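Local coordinates for protein aspartokinase (Clostridium acetobutylicum, PDB 3TVI) that probably phosphorylates the beta-carboxyl group of aspartate with ATP, the first step of the branched pathway to threonine and methionine, and binds lysine in its regulatory part, at residues L55-D69 against K100-A113. Numbering follows the deposited sequence.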
loop_
_atom_site.group_PDB
_atom_site.type_symbol
_atom_site.label_atom_id
_atom_site.label_comp_id
_atom_site.label_asym_id
_atom_site.label_seq_id
_atom_site.Cartn_x
_atom_site.Cartn_y
_atom_site.Cartn_z
ATOM N N LEU B 55 -17.332 21.447 34.924
ATOM C CA LEU B 55 -16.159 22.060 35.540
ATOM C C LEU B 55 -15.511 23.059 34.564
ATOM O O LEU B 55 -15.491 24.259 34.844
ATOM C CB LEU B 55 -15.154 21.004 36.032
ATOM C CG LEU B 55 -15.528 20.340 37.366
ATOM C CD1 LEU B 55 -14.516 19.279 37.775
ATOM C CD2 LEU B 55 -15.664 21.378 38.463
ATOM N N TYR B 56 -15.033 22.584 33.414
ATOM C CA TYR B 56 -14.480 23.478 32.393
ATOM C C TYR B 56 -15.329 24.731 32.245
ATOM O O TYR B 56 -14.800 25.837 32.152
ATOM C CB TYR B 56 -14.411 22.805 31.018
ATOM C CG TYR B 56 -13.228 21.897 30.796
ATOM C CD1 TYR B 56 -11.926 22.361 30.944
ATOM C CD2 TYR B 56 -13.411 20.578 30.405
ATOM C CE1 TYR B 56 -10.841 21.527 30.724
ATOM C CE2 TYR B 56 -12.337 19.737 30.179
ATOM C CZ TYR B 56 -11.050 20.211 30.334
ATOM O OH TYR B 56 -9.981 19.362 30.112
ATOM N N LEU B 57 -16.647 24.558 32.211
ATOM C CA LEU B 57 -17.535 25.691 31.994
ATOM C C LEU B 57 -17.415 26.724 33.117
ATOM O O LEU B 57 -17.472 27.927 32.857
ATOM C CB LEU B 57 -18.984 25.231 31.817
ATOM C CG LEU B 57 -20.001 26.355 31.632
ATOM C CD1 LEU B 57 -19.544 27.332 30.566
ATOM C CD2 LEU B 57 -21.367 25.796 31.285
ATOM N N CYS B 58 -17.236 26.272 34.355
ATOM C CA CYS B 58 -16.990 27.211 35.450
ATOM C C CYS B 58 -15.771 28.068 35.122
ATOM O O CYS B 58 -15.843 29.302 35.154
ATOM C CB CYS B 58 -16.778 26.482 36.773
ATOM S SG CYS B 58 -18.151 25.402 37.219
ATOM N N ASN B 59 -14.666 27.402 34.776
ATOM C CA ASN B 59 -13.434 28.074 34.364
ATOM C C ASN B 59 -13.709 29.112 33.276
ATOM O O ASN B 59 -13.087 30.179 33.253
ATOM C CB ASN B 59 -12.414 27.045 33.871
ATOM C CG ASN B 59 -11.123 27.677 33.393
ATOM O OD1 ASN B 59 -10.438 28.346 34.157
ATOM N ND2 ASN B 59 -10.777 27.456 32.127
ATOM N N ALA B 60 -14.648 28.802 32.383
ATOM C CA ALA B 60 -15.051 29.746 31.352
ATOM C C ALA B 60 -15.689 30.996 31.963
ATOM O O ALA B 60 -15.443 32.112 31.498
ATOM C CB ALA B 60 -15.999 29.086 30.365
ATOM N N HIS B 61 -16.503 30.822 33.002
ATOM C CA HIS B 61 -17.064 31.980 33.686
ATOM C C HIS B 61 -15.970 32.822 34.273
ATOM O O HIS B 61 -15.999 34.046 34.155
ATOM C CB HIS B 61 -18.042 31.569 34.777
ATOM C CG HIS B 61 -19.337 31.031 34.249
ATOM N ND1 HIS B 61 -19.433 29.819 33.692
ATOM C CD2 HIS B 61 -20.613 31.590 34.206
ATOM C CE1 HIS B 61 -20.703 29.604 33.310
ATOM N NE2 HIS B 61 -21.424 30.691 33.624
ATOM N N VAL B 62 -14.988 32.166 34.892
ATOM C CA VAL B 62 -13.861 32.860 35.515
ATOM C C VAL B 62 -13.026 33.630 34.488
ATOM O O VAL B 62 -12.653 34.781 34.727
ATOM C CB VAL B 62 -12.986 31.881 36.318
ATOM C CG1 VAL B 62 -11.634 32.493 36.648
ATOM C CG2 VAL B 62 -13.707 31.484 37.590
ATOM N N LYS B 63 -12.745 33.008 33.345
ATOM C CA LYS B 63 -12.113 33.720 32.234
ATOM C C LYS B 63 -12.964 34.905 31.815
ATOM O O LYS B 63 -12.441 35.916 31.368
ATOM C CB LYS B 63 -11.904 32.814 31.016
ATOM C CG LYS B 63 -10.659 31.943 31.070
ATOM C CD LYS B 63 -10.437 31.225 29.747
ATOM C CE LYS B 63 -9.587 29.972 29.924
ATOM N NZ LYS B 63 -9.506 29.151 28.674
ATOM N N ASN B 64 -14.277 34.775 31.952
ATOM C CA ASN B 64 -15.187 35.775 31.439
ATOM C C ASN B 64 -15.612 36.799 32.482
ATOM O O ASN B 64 -16.409 37.686 32.190
ATOM C CB ASN B 64 -16.413 35.084 30.850
ATOM C CG ASN B 64 -16.943 35.784 29.621
ATOM O OD1 ASN B 64 -16.983 37.024 29.547
ATOM N ND2 ASN B 64 -17.354 34.989 28.636
ATOM N N GLY B 65 -15.085 36.675 33.696
ATOM C CA GLY B 65 -15.399 37.609 34.779
ATOM C C GLY B 65 -16.838 37.540 35.251
ATOM O O GLY B 65 -17.466 38.563 35.450
ATOM N N ILE B 66 -17.361 36.329 35.413
ATOM C CA ILE B 66 -18.692 36.117 35.977
ATOM C C ILE B 66 -18.606 35.075 37.095
ATOM O O ILE B 66 -17.713 34.223 37.093
ATOM C CB ILE B 66 -19.694 35.549 34.946
ATOM C CG1 ILE B 66 -19.630 36.261 33.609
ATOM C CG2 ILE B 66 -21.127 35.650 35.452
ATOM C CD1 ILE B 66 -20.427 35.515 32.561
ATOM N N PRO B 67 -19.560 35.118 38.037
ATOM C CA PRO B 67 -19.730 33.974 38.926
ATOM C C PRO B 67 -20.245 32.771 38.155
ATOM O O PRO B 67 -20.712 32.918 37.028
ATOM C CB PRO B 67 -20.796 34.459 39.914
ATOM C CG PRO B 67 -21.560 35.482 39.144
ATOM C CD PRO B 67 -20.498 36.200 38.376
ATOM N N PHE B 68 -20.169 31.595 38.763
ATOM C CA PHE B 68 -20.690 30.378 38.138
ATOM C C PHE B 68 -21.552 29.624 39.140
ATOM O O PHE B 68 -21.574 28.396 39.164
ATOM C CB PHE B 68 -19.546 29.502 37.623
ATOM C CG PHE B 68 -18.424 29.347 38.599
ATOM C CD1 PHE B 68 -18.411 28.307 39.506
ATOM C CD2 PHE B 68 -17.390 30.262 38.623
ATOM C CE1 PHE B 68 -17.374 28.174 40.416
ATOM C CE2 PHE B 68 -16.352 30.139 39.525
ATOM C CZ PHE B 68 -16.341 29.094 40.426
ATOM N N ASP B 69 -22.290 30.372 39.953
ATOM C CA ASP B 69 -23.014 29.784 41.076
ATOM C C ASP B 69 -24.096 28.820 40.603
ATOM O O ASP B 69 -24.235 27.735 41.161
ATOM C CB ASP B 69 -23.583 30.883 41.977
ATOM C CG ASP B 69 -22.491 31.743 42.590
ATOM O OD1 ASP B 69 -22.757 32.471 43.568
ATOM O OD2 ASP B 69 -21.347 31.682 42.089
ATOM N N LYS B 100 -14.692 25.387 44.654
ATOM C CA LYS B 100 -15.361 26.525 44.044
ATOM C C LYS B 100 -14.463 27.743 44.175
ATOM O O LYS B 100 -14.136 28.399 43.188
ATOM C CB LYS B 100 -16.720 26.801 44.679
ATOM C CG LYS B 100 -17.326 28.121 44.224
ATOM C CD LYS B 100 -18.827 28.195 44.437
ATOM C CE LYS B 100 -19.343 29.587 44.095
ATOM N NZ LYS B 100 -20.748 29.800 44.540
ATOM N N LYS B 101 -14.034 28.012 45.399
ATOM C CA LYS B 101 -13.231 29.195 45.678
ATOM C C LYS B 101 -11.972 29.222 44.818
ATOM O O LYS B 101 -11.768 30.170 44.054
ATOM C CB LYS B 101 -12.899 29.283 47.170
ATOM C CG LYS B 101 -13.939 30.061 47.970
ATOM C CD LYS B 101 -15.369 29.543 47.766
ATOM C CE LYS B 101 -16.423 30.640 47.874
ATOM N NZ LYS B 101 -17.727 30.266 47.249
ATOM N N ASN B 102 -11.158 28.171 44.916
ATOM C CA ASN B 102 -9.946 28.052 44.099
ATOM C C ASN B 102 -10.164 28.466 42.647
ATOM O O ASN B 102 -9.348 29.192 42.071
ATOM C CB ASN B 102 -9.420 26.615 44.109
ATOM C CG ASN B 102 -8.804 26.222 45.430
ATOM O OD1 ASN B 102 -9.216 25.237 46.038
ATOM N ND2 ASN B 102 -7.814 26.984 45.882
ATOM N N ILE B 103 -11.262 27.990 42.064
ATOM C CA ILE B 103 -11.582 28.270 40.664
ATOM C C ILE B 103 -11.855 29.756 40.457
ATOM O O ILE B 103 -11.246 30.383 39.587
ATOM C CB ILE B 103 -12.787 27.434 40.172
ATOM C CG1 ILE B 103 -12.403 25.964 40.068
ATOM C CG2 ILE B 103 -13.274 27.902 38.810
ATOM C CD1 ILE B 103 -13.446 25.128 39.366
ATOM N N GLU B 104 -12.752 30.321 41.261
ATOM C CA GLU B 104 -13.075 31.743 41.129
ATOM C C GLU B 104 -11.971 32.682 41.651
ATOM O O GLU B 104 -12.070 33.903 41.490
ATOM C CB GLU B 104 -14.437 32.073 41.753
ATOM C CG GLU B 104 -14.549 31.895 43.253
ATOM C CD GLU B 104 -15.991 32.000 43.734
ATOM O OE1 GLU B 104 -16.906 32.145 42.883
ATOM O OE2 GLU B 104 -16.212 31.935 44.966
ATOM N N ASN B 105 -10.929 32.113 42.267
ATOM C CA ASN B 105 -9.697 32.847 42.545
ATOM C C ASN B 105 -8.609 32.481 41.540
ATOM O O ASN B 105 -7.423 32.489 41.855
ATOM C CB ASN B 105 -9.228 32.614 43.983
ATOM C CG ASN B 105 -10.138 33.278 45.002
ATOM O OD1 ASN B 105 -9.820 34.343 45.532
ATOM N ND2 ASN B 105 -11.287 32.659 45.269
ATOM N N GLY B 106 -9.026 32.148 40.325
ATOM C CA GLY B 106 -8.116 32.096 39.189
ATOM C C GLY B 106 -7.319 30.824 39.030
ATOM O O GLY B 106 -6.171 30.868 38.598
ATOM N N ALA B 107 -7.926 29.687 39.354
ATOM C CA ALA B 107 -7.276 28.394 39.134
ATOM C C ALA B 107 -7.275 28.052 37.643
ATOM O O ALA B 107 -8.165 28.473 36.904
ATOM C CB ALA B 107 -7.977 27.306 39.932
ATOM N N SER B 108 -6.277 27.283 37.214
ATOM C CA SER B 108 -6.130 26.911 35.797
ATOM C C SER B 108 -7.260 26.015 35.344
ATOM O O SER B 108 -7.947 25.406 36.168
ATOM C CB SER B 108 -4.793 26.200 35.543
ATOM O OG SER B 108 -4.718 24.953 36.205
ATOM N N SER B 109 -7.458 25.942 34.033
ATOM C CA SER B 109 -8.410 25.001 33.475
ATOM C C SER B 109 -8.042 23.607 33.954
ATOM O O SER B 109 -8.890 22.889 34.475
ATOM C CB SER B 109 -8.392 25.040 31.953
ATOM O OG SER B 109 -7.145 24.574 31.469
ATOM N N ASP B 110 -6.772 23.239 33.802
ATOM C CA ASP B 110 -6.311 21.915 34.220
ATOM C C ASP B 110 -6.722 21.594 35.667
ATOM O O ASP B 110 -7.221 20.510 35.951
ATOM C CB ASP B 110 -4.793 21.770 34.042
ATOM C CG ASP B 110 -4.396 21.463 32.605
ATOM O OD1 ASP B 110 -4.989 22.056 31.676
ATOM O OD2 ASP B 110 -3.482 20.632 32.403
ATOM N N TYR B 111 -6.525 22.539 36.576
ATOM C CA TYR B 111 -7.011 22.372 37.932
ATOM C C TYR B 111 -8.530 22.159 37.922
ATOM O O TYR B 111 -9.046 21.185 38.475
ATOM C CB TYR B 111 -6.670 23.593 38.792
ATOM C CG TYR B 111 -7.285 23.495 40.164
ATOM C CD1 TYR B 111 -8.516 24.074 40.436
ATOM C CD2 TYR B 111 -6.663 22.773 41.167
ATOM C CE1 TYR B 111 -9.095 23.966 41.679
ATOM C CE2 TYR B 111 -7.236 22.658 42.413
ATOM C CZ TYR B 111 -8.450 23.259 42.667
ATOM O OH TYR B 111 -9.029 23.148 43.915
ATOM N N ALA B 112 -9.236 23.087 37.286
ATOM C CA ALA B 112 -10.689 23.041 37.207
ATOM C C ALA B 112 -11.200 21.642 36.856
ATOM O O ALA B 112 -11.888 21.018 37.651
ATOM C CB ALA B 112 -11.186 24.054 36.186
ATOM N N ALA B 113 -10.836 21.154 35.674
ATOM C CA ALA B 113 -11.418 19.925 35.128
ATOM C C ALA B 113 -10.963 18.663 35.865
ATOM O O ALA B 113 -11.677 17.648 35.870
ATOM C CB ALA B 113 -11.106 19.809 33.642
#
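Ile103 meets both Val62 and Phe68 and, with them, forms an apolar centre at the end of helix 92-104 in the amino acid kinase domain; Val62 comes from helix 51-63, Phe68 from the N-cap position of helix 69-85. Its CG2 branch makes the main side-chain contacts: Val62 CG2, which also rests against Ile103 O, lies 3.8 Å from Ile103 CG2, and Phe68 CZ 3.7 Å from it, while Cys58 CB covers a face of the Phe68 ring. With chi1 at 45°, Phe68 CG sits between its own backbone N and carbonyl carbon, a rotation that turns the ring toward helix 92-104. There the ring edge meets Lys100 O in plane, and Phe68 CE2 approaches Glu104 CB at 3.5 Å.

Aromatic contact of another sort appears farther back along helix 51-63, where segments 55-63 and 109-113 run roughly antiparallel at 140°. Ala113 CB sits over one face of the Tyr56 ring, a CH-pi contact 3.5 Å from the centroid. Small residues allow a close approach here, the axes of these segments coming within 8.3 Å: Ala112 CB meets Asn59 CB, and the Asn59 amide lies against Ser109, ND2 being 3.4 Å from Ser109 CB.

Charge enters at the margin, where Asp69 is exposed. The extended Lys100 chain passes the Phe68 ring and crosses Asp69 at about a right angle, its NZ forming a salt bridge to Asp69 OD2. Lys100 also touches Phe72 of helix 69-85, while Leu55 and Cys58 pack on that same helix.

Dispersion thus dominates this helix-rich corner, with a single salt bridge between the two segments, which may also offset nearby Glu104; Ala113 lies beside Thr52, a predicted substrate-binding residue, so the packing extends close to the probable aspartate site.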